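Local coordinates for major royal jelly protein 1 (PDB 5YYL) that serves as the most abundant protein of royal jelly, probably nourishing bee larvae, and binds the sterol 24-methylenecholesterol, at residues Ser67-Gln71 with Ala355-Lys360; Met261-Leu265 with Tyr277-Glu281. All coordinates share one frame; numbering follows the deposited sequence.

Contact 1 (Ser67-Gln71 with Ala355-Lys360); sequences SDIDQ and ASMKIK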
ATOM      1  N   SER A  67     -29.800  10.594 -29.345  1.00 26.28           N
ATOM      2  CA  SER A  67     -29.559  11.968 -29.742  1.00 27.55           C
ATOM      3  C   SER A  67     -28.217  12.475 -29.198  1.00 27.31           C
ATOM      4  O   SER A  67     -27.429  13.044 -29.946  1.00 26.45           O
ATOM      5  CB  SER A  67     -30.704  12.849 -29.244  1.00 29.08           C
ATOM      6  OG  SER A  67     -30.503  14.197 -29.617  1.00 32.87           O
ATOM      7  N   ASP A  68     -27.976  12.284 -27.902  1.00 26.16           N
ATOM      8  CA  ASP A  68     -26.779  12.805 -27.245  1.00 27.56           C
ATOM      9  C   ASP A  68     -26.237  11.825 -26.202  1.00 26.42           C
ATOM     10  O   ASP A  68     -26.949  10.947 -25.737  1.00 25.96           O
ATOM     11  CB  ASP A  68     -27.105  14.162 -26.584  1.00 30.44           C
ATOM     12  CG  ASP A  68     -25.861  15.055 -26.343  1.00 33.39           C
ATOM     13  OD1 ASP A  68     -24.750  14.703 -26.762  1.00 36.27           O
ATOM     14  OD2 ASP A  68     -25.992  16.138 -25.737  1.00 35.38           O
ATOM     15  N   ILE A  69     -24.953  11.971 -25.880  1.00 25.59           N
ATOM     16  CA  ILE A  69     -24.313  11.260 -24.773  1.00 23.97           C
ATOM     17  C   ILE A  69     -23.603  12.277 -23.919  1.00 22.96           C
ATOM     18  O   ILE A  69     -23.299  13.381 -24.376  1.00 23.15           O
ATOM     19  CB  ILE A  69     -23.289  10.198 -25.242  1.00 24.41           C
ATOM     20  CG1 ILE A  69     -22.165  10.811 -26.091  1.00 24.28           C
ATOM     21  CG2 ILE A  69     -23.998   9.116 -26.043  1.00 25.05           C
ATOM     22  CD1 ILE A  69     -21.058   9.847 -26.472  1.00 24.01           C
ATOM     23  N   ASP A  70     -23.354  11.909 -22.675  1.00 21.43           N
ATOM     24  CA  ASP A  70     -22.422  12.646 -21.836  1.00 20.86           C
ATOM     25  C   ASP A  70     -21.920  11.711 -20.730  1.00 19.58           C
ATOM     26  O   ASP A  70     -22.235  10.524 -20.736  1.00 18.86           O
ATOM     27  CB  ASP A  70     -23.056  13.938 -21.306  1.00 20.93           C
ATOM     28  CG  ASP A  70     -22.027  15.055 -21.096  1.00 21.45           C
ATOM     29  OD1 ASP A  70     -20.999  14.779 -20.398  1.00 21.26           O
ATOM     30  OD2 ASP A  70     -22.256  16.199 -21.590  1.00 20.79           O
ATOM     31  N   GLN A  71     -21.118  12.229 -19.809  1.00 19.02           N
ATOM     32  CA  GLN A  71     -20.430  11.396 -18.844  1.00 18.66           C
ATOM     33  C   GLN A  71     -20.132  12.222 -17.623  1.00 19.22           C
ATOM     34  O   GLN A  71     -19.647  13.348 -17.755  1.00 18.34           O
ATOM     35  CB  GLN A  71     -19.134  10.871 -19.467  1.00 18.12           C
ATOM     36  CG  GLN A  71     -18.262  10.020 -18.549  1.00 18.12           C
ATOM     37  CD  GLN A  71     -17.375  10.814 -17.601  1.00 17.68           C
ATOM     38  OE1 GLN A  71     -16.878  11.883 -17.949  1.00 18.05           O
ATOM     39  NE2 GLN A  71     -17.176  10.297 -16.399  1.00 16.52           N
ATOM     40  N   ALA A 355     -23.326  11.780 -34.245  1.00 23.41           N
ATOM     41  CA  ALA A 355     -24.401  12.585 -33.685  1.00 22.32           C
ATOM     42  C   ALA A 355     -23.980  13.365 -32.463  1.00 22.05           C
ATOM     43  O   ALA A 355     -24.653  14.328 -32.092  1.00 21.03           O
ATOM     44  CB  ALA A 355     -25.573  11.698 -33.324  1.00 22.88           C
ATOM     45  N   SER A 356     -22.907  12.940 -31.788  1.00 22.18           N
ATOM     46  CA  SER A 356     -22.462  13.682 -30.613  1.00 22.17           C
ATOM     47  C   SER A 356     -21.024  13.468 -30.250  1.00 21.64           C
ATOM     48  O   SER A 356     -20.480  12.420 -30.528  1.00 23.09           O
ATOM     49  CB  SER A 356     -23.330  13.352 -29.406  1.00 22.77           C
ATOM     50  OG  SER A 356     -23.331  14.459 -28.538  1.00 23.65           O
ATOM     51  N   MET A 357     -20.417  14.487 -29.649  1.00 22.09           N
ATOM     52  CA  MET A 357     -19.057  14.424 -29.133  1.00 22.65           C
ATOM     53  C   MET A 357     -18.904  15.251 -27.874  1.00 22.38           C
ATOM     54  O   MET A 357     -19.485  16.330 -27.764  1.00 23.45           O
ATOM     55  CB  MET A 357     -18.079  14.932 -30.172  1.00 23.68           C
ATOM     56  CG  MET A 357     -17.912  13.964 -31.304  1.00 25.17           C
ATOM     57  SD  MET A 357     -16.735  14.581 -32.517  1.00 27.74           S
ATOM     58  CE  MET A 357     -16.226  12.953 -33.048  1.00 29.43           C
ATOM     59  N   LYS A 358     -18.148  14.731 -26.917  1.00 21.37           N
ATOM     60  CA  LYS A 358     -17.807  15.468 -25.706  1.00 21.52           C
ATOM     61  C   LYS A 358     -16.344  15.209 -25.382  1.00 20.80           C
ATOM     62  O   LYS A 358     -15.798  14.181 -25.772  1.00 20.57           O
ATOM     63  CB  LYS A 358     -18.676  15.027 -24.526  1.00 22.26           C
ATOM     64  CG  LYS A 358     -20.172  15.068 -24.776  1.00 22.55           C
ATOM     65  CD  LYS A 358     -20.680  16.490 -24.832  1.00 23.07           C
ATOM     66  CE  LYS A 358     -22.129  16.561 -25.280  1.00 24.19           C
ATOM     67  NZ  LYS A 358     -23.056  16.116 -24.194  1.00 25.15           N
ATOM     68  N   ILE A 359     -15.713  16.139 -24.672  1.00 20.76           N
ATOM     69  CA  ILE A 359     -14.345  15.973 -24.223  1.00 21.54           C
ATOM     70  C   ILE A 359     -14.267  16.182 -22.725  1.00 21.35           C
ATOM     71  O   ILE A 359     -14.730  17.178 -22.201  1.00 20.01           O
ATOM     72  CB  ILE A 359     -13.356  16.898 -24.988  1.00 22.26           C
ATOM     73  CG1 ILE A 359     -13.249  16.397 -26.440  1.00 23.44           C
ATOM     74  CG2 ILE A 359     -11.968  16.894 -24.332  1.00 21.69           C
ATOM     75  CD1 ILE A 359     -12.276  17.138 -27.320  1.00 24.53           C
ATOM     76  N   LYS A 360     -13.625  15.230 -22.066  1.00 23.21           N
ATOM     77  CA  LYS A 360     -13.476  15.188 -20.621  1.00 24.61           C
ATOM     78  C   LYS A 360     -12.004  15.158 -20.276  1.00 24.95           C
ATOM     79  O   LYS A 360     -11.198  14.741 -21.084  1.00 24.38           O
ATOM     80  CB  LYS A 360     -14.157  13.910 -20.097  1.00 25.26           C
ATOM     81  CG  LYS A 360     -15.649  13.813 -20.436  1.00 26.49           C
ATOM     82  CD  LYS A 360     -16.496  14.819 -19.647  1.00 26.69           C
ATOM     83  CE  LYS A 360     -17.812  15.112 -20.354  1.00 27.18           C
ATOM     84  NZ  LYS A 360     -18.726  15.893 -19.484  1.00 26.94           N
TER
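Lys358 rises from its strand and brings its ammonium group between Asp68 and Asp70 of the strand running alongside, crossing both aspartate side chains at about a right angle. Bends at chi2 (-72°) and chi4 (74°) curl the lysine chain, and Lys358 NZ donates to Ile69 O at 2.8 Å, tilted slightly from the carbonyl plane. On one flank Lys358 NZ lies 2.7 Å from Asp70 OD2, which it meets from above the carboxylate plane. On the other the salt bridge is longer and weak, 3.3 Å from Lys358 NZ to Asp68 OD2; that oxygen also accepts from Leu127 N, and NZ donates to Leu127 O. The two strands, 18° from parallel, are the innermost strands of neighbouring blades of a beta-propeller, and they meet near the middle of the chain with no backbone-to-backbone hydrogen bonds between them; lysine side chains bridge the two. Asp70 is shared by two lysines: Lys360 NZ takes the syn lone pair of Asp70 OD1 at 2.7 Å, while Gln71 N uses the anti lone pair of the same oxygen, which would hold the carboxylate against turning. Lys360 NZ also donates to Gln71 O, 3.2 Å away and in the carbonyl plane. Lower down the lysine, Lys360 CG packs 3.4 Å from Gln71 OE1, the amide NE2 of Gln71 being turned to His73 O.

Contact 2 (Met261-Leu265 with Tyr277-Glu281); sequences MTNNL and YVNTE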
ATOM      1  N   MET A 261     -11.037  28.010 -24.537  1.00 36.81           N
ATOM      2  CA  MET A 261      -9.863  28.895 -24.586  1.00 38.12           C
ATOM      3  C   MET A 261     -10.134  30.229 -25.295  1.00 37.37           C
ATOM      4  O   MET A 261      -9.640  31.250 -24.845  1.00 41.86           O
ATOM      5  CB  MET A 261      -8.643  28.141 -25.185  1.00 40.81           C
ATOM      6  CG  MET A 261      -7.659  28.985 -26.001  1.00 43.71           C
ATOM      7  SD  MET A 261      -6.382  27.994 -26.833  1.00 46.11           S
ATOM      8  CE  MET A 261      -5.800  26.943 -25.515  1.00 43.29           C
ATOM      9  N   THR A 262     -10.888  30.220 -26.396  1.00 35.54           N
ATOM     10  CA  THR A 262     -11.156  31.439 -27.183  1.00 33.22           C
ATOM     11  C   THR A 262     -12.546  32.052 -26.999  1.00 33.48           C
ATOM     12  O   THR A 262     -12.774  33.182 -27.446  1.00 34.50           O
ATOM     13  CB  THR A 262     -10.959  31.197 -28.694  1.00 31.65           C
ATOM     14  OG1 THR A 262     -12.028  30.405 -29.202  1.00 31.04           O
ATOM     15  CG2 THR A 262      -9.641  30.502 -28.962  1.00 32.55           C
ATOM     16  N   ASN A 263     -13.477  31.316 -26.392  1.00 33.62           N
ATOM     17  CA  ASN A 263     -14.885  31.734 -26.274  1.00 34.97           C
ATOM     18  C   ASN A 263     -15.640  31.858 -27.613  1.00 33.51           C
ATOM     19  O   ASN A 263     -16.723  32.445 -27.668  1.00 31.97           O
ATOM     20  CB  ASN A 263     -15.018  33.036 -25.456  1.00 38.15           C
ATOM     21  CG  ASN A 263     -14.404  32.918 -24.079  1.00 40.89           C
ATOM     22  OD1 ASN A 263     -15.109  32.638 -23.121  1.00 46.86           O
ATOM     23  ND2 ASN A 263     -13.086  33.101 -23.974  1.00 41.93           N
ATOM     24  N   ASN A 264     -15.090  31.295 -28.687  1.00 32.22           N
ATOM     25  CA  ASN A 264     -15.816  31.205 -29.958  1.00 30.39           C
ATOM     26  C   ASN A 264     -16.803  30.057 -29.896  1.00 27.43           C
ATOM     27  O   ASN A 264     -16.427  28.950 -29.547  1.00 26.65           O
ATOM     28  CB  ASN A 264     -14.864  30.972 -31.107  1.00 31.17           C
ATOM     29  CG  ASN A 264     -13.902  32.106 -31.294  1.00 32.89           C
ATOM     30  OD1 ASN A 264     -14.253  33.287 -31.131  1.00 34.12           O
ATOM     31  ND2 ASN A 264     -12.680  31.763 -31.659  1.00 34.30           N
ATOM     32  N   LEU A 265     -18.064  30.339 -30.198  1.00 25.52           N
ATOM     33  CA  LEU A 265     -19.079  29.307 -30.390  1.00 23.74           C
ATOM     34  C   LEU A 265     -19.074  28.927 -31.871  1.00 23.04           C
ATOM     35  O   LEU A 265     -19.654  29.626 -32.709  1.00 20.57           O
ATOM     36  CB  LEU A 265     -20.452  29.831 -29.969  1.00 23.69           C
ATOM     37  CG  LEU A 265     -21.649  28.928 -30.219  1.00 24.66           C
ATOM     38  CD1 LEU A 265     -21.516  27.667 -29.383  1.00 25.94           C
ATOM     39  CD2 LEU A 265     -22.917  29.691 -29.892  1.00 24.98           C
ATOM     40  N   TYR A 277     -18.274  30.827 -36.929  1.00 32.83           N
ATOM     41  CA  TYR A 277     -18.301  31.013 -35.483  1.00 32.63           C
ATOM     42  C   TYR A 277     -18.669  32.430 -35.074  1.00 34.33           C
ATOM     43  O   TYR A 277     -18.547  33.364 -35.852  1.00 35.29           O
ATOM     44  CB  TYR A 277     -16.970  30.613 -34.843  1.00 32.72           C
ATOM     45  CG  TYR A 277     -15.754  31.468 -35.161  1.00 31.80           C
ATOM     46  CD1 TYR A 277     -15.321  32.449 -34.278  1.00 30.38           C
ATOM     47  CD2 TYR A 277     -15.001  31.251 -36.315  1.00 31.71           C
ATOM     48  CE1 TYR A 277     -14.197  33.212 -34.543  1.00 29.83           C
ATOM     49  CE2 TYR A 277     -13.876  32.018 -36.594  1.00 31.06           C
ATOM     50  CZ  TYR A 277     -13.480  32.995 -35.696  1.00 30.52           C
ATOM     51  OH  TYR A 277     -12.364  33.766 -35.933  1.00 30.96           O
ATOM     52  N   VAL A 278     -19.121  32.563 -33.827  1.00 36.14           N
ATOM     53  CA  VAL A 278     -19.411  33.853 -33.205  1.00 34.27           C
ATOM     54  C   VAL A 278     -18.661  33.919 -31.883  1.00 35.12           C
ATOM     55  O   VAL A 278     -18.735  32.983 -31.101  1.00 33.56           O
ATOM     56  CB  VAL A 278     -20.925  34.041 -32.991  1.00 33.01           C
ATOM     57  CG1 VAL A 278     -21.530  33.047 -32.009  1.00 33.18           C
ATOM     58  CG2 VAL A 278     -21.243  35.444 -32.515  1.00 34.32           C
ATOM     59  N   ASN A 279     -17.927  35.005 -31.641  1.00 37.70           N
ATOM     60  CA  ASN A 279     -17.347  35.200 -30.312  1.00 40.34           C
ATOM     61  C   ASN A 279     -18.466  35.581 -29.343  1.00 41.67           C
ATOM     62  O   ASN A 279     -19.361  36.363 -29.682  1.00 38.47           O
ATOM     63  CB  ASN A 279     -16.242  36.252 -30.290  1.00 41.09           C
ATOM     64  CG  ASN A 279     -15.480  36.262 -28.966  1.00 43.00           C
ATOM     65  OD1 ASN A 279     -16.017  36.639 -27.914  1.00 47.02           O
ATOM     66  ND2 ASN A 279     -14.227  35.829 -29.009  1.00 43.08           N
ATOM     67  N   THR A 280     -18.398  35.019 -28.138  1.00 47.20           N
ATOM     68  CA  THR A 280     -19.440  35.184 -27.134  1.00 50.11           C
ATOM     69  C   THR A 280     -19.190  36.331 -26.143  1.00 56.77           C
ATOM     70  O   THR A 280     -20.102  36.675 -25.388  1.00 62.17           O
ATOM     71  CB  THR A 280     -19.659  33.879 -26.342  1.00 47.50           C
ATOM     72  OG1 THR A 280     -18.423  33.467 -25.755  1.00 47.84           O
ATOM     73  CG2 THR A 280     -20.163  32.787 -27.250  1.00 46.56           C
ATOM     74  N   GLU A 281     -18.000  36.934 -26.135  1.00 60.41           N
ATOM     75  CA  GLU A 281     -17.791  38.188 -25.376  1.00 63.37           C
ATOM     76  C   GLU A 281     -18.786  39.293 -25.808  1.00 60.98           C
ATOM     77  O   GLU A 281     -19.203  40.114 -24.993  1.00 62.52           O
ATOM     78  CB  GLU A 281     -16.340  38.686 -25.492  1.00 63.34           C
ATOM     79  CG  GLU A 281     -15.306  37.739 -24.891  1.00 61.85           C
TER
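Asn263 presents its carbonyl oxygen to Thr280, which grips it twice: Thr280 OG1 donates to Asn263 O at 2.8 Å on a lone pair, and Thr280 N reaches the same oxygen at 3.1 Å. Just before it in the chain, Thr262 OG1 accepts from Asn264 N, closing an ST turn, and is also hydrogen-bonded to Glu332 OE2. With chi1 at 56°, Thr280 OG1 sits between its own N and carbonyl carbon, close enough to its backbone N-H for both to share one acceptor. At Asn264 the antiparallel hairpin of a propeller blade begins, formed by strands 264-269 and 275-279, with Asn264 and Asn279 a non-hydrogen-bonded pair. The Asn264 amide leans on the Tyr277 ring, planes 49° apart, with Asn264 CG 3.3 Å from Tyr277 CD1. Asn264 OD1 takes a weak bond from Asn279 ND2, while Asn279 OD1 accepts from Glu281 N at 2.7 Å, a capping bond at the turn that leads into helix 281-284. Leu265 then pairs with Val278 through two backbone bonds, and on the face away from the asparagines Leu265 CB rests 4.0 Å from Val278 CG1.

Both contacts belong to one beta-propeller, with their centres 20 Å apart and their nearest atoms about 11 Å apart, so they do not touch. The centre of contact 1 is about 5 Å, and that of contact 2 about 18 Å, from the centre of the chain. Contact 1 joins two different sheets, strand 65-72 from the early part of the sequence and strand 353-361 from the late part. Contact 2 stays within a single sheet, between the adjacent strands 264-269 and 275-279. Along the chain, 261-265 and 277-281 both fall between 67-71 and 355-360. One contact thus brings distant parts of the sequence together round the middle of the propeller, while the other joins neighbouring strands within a single blade.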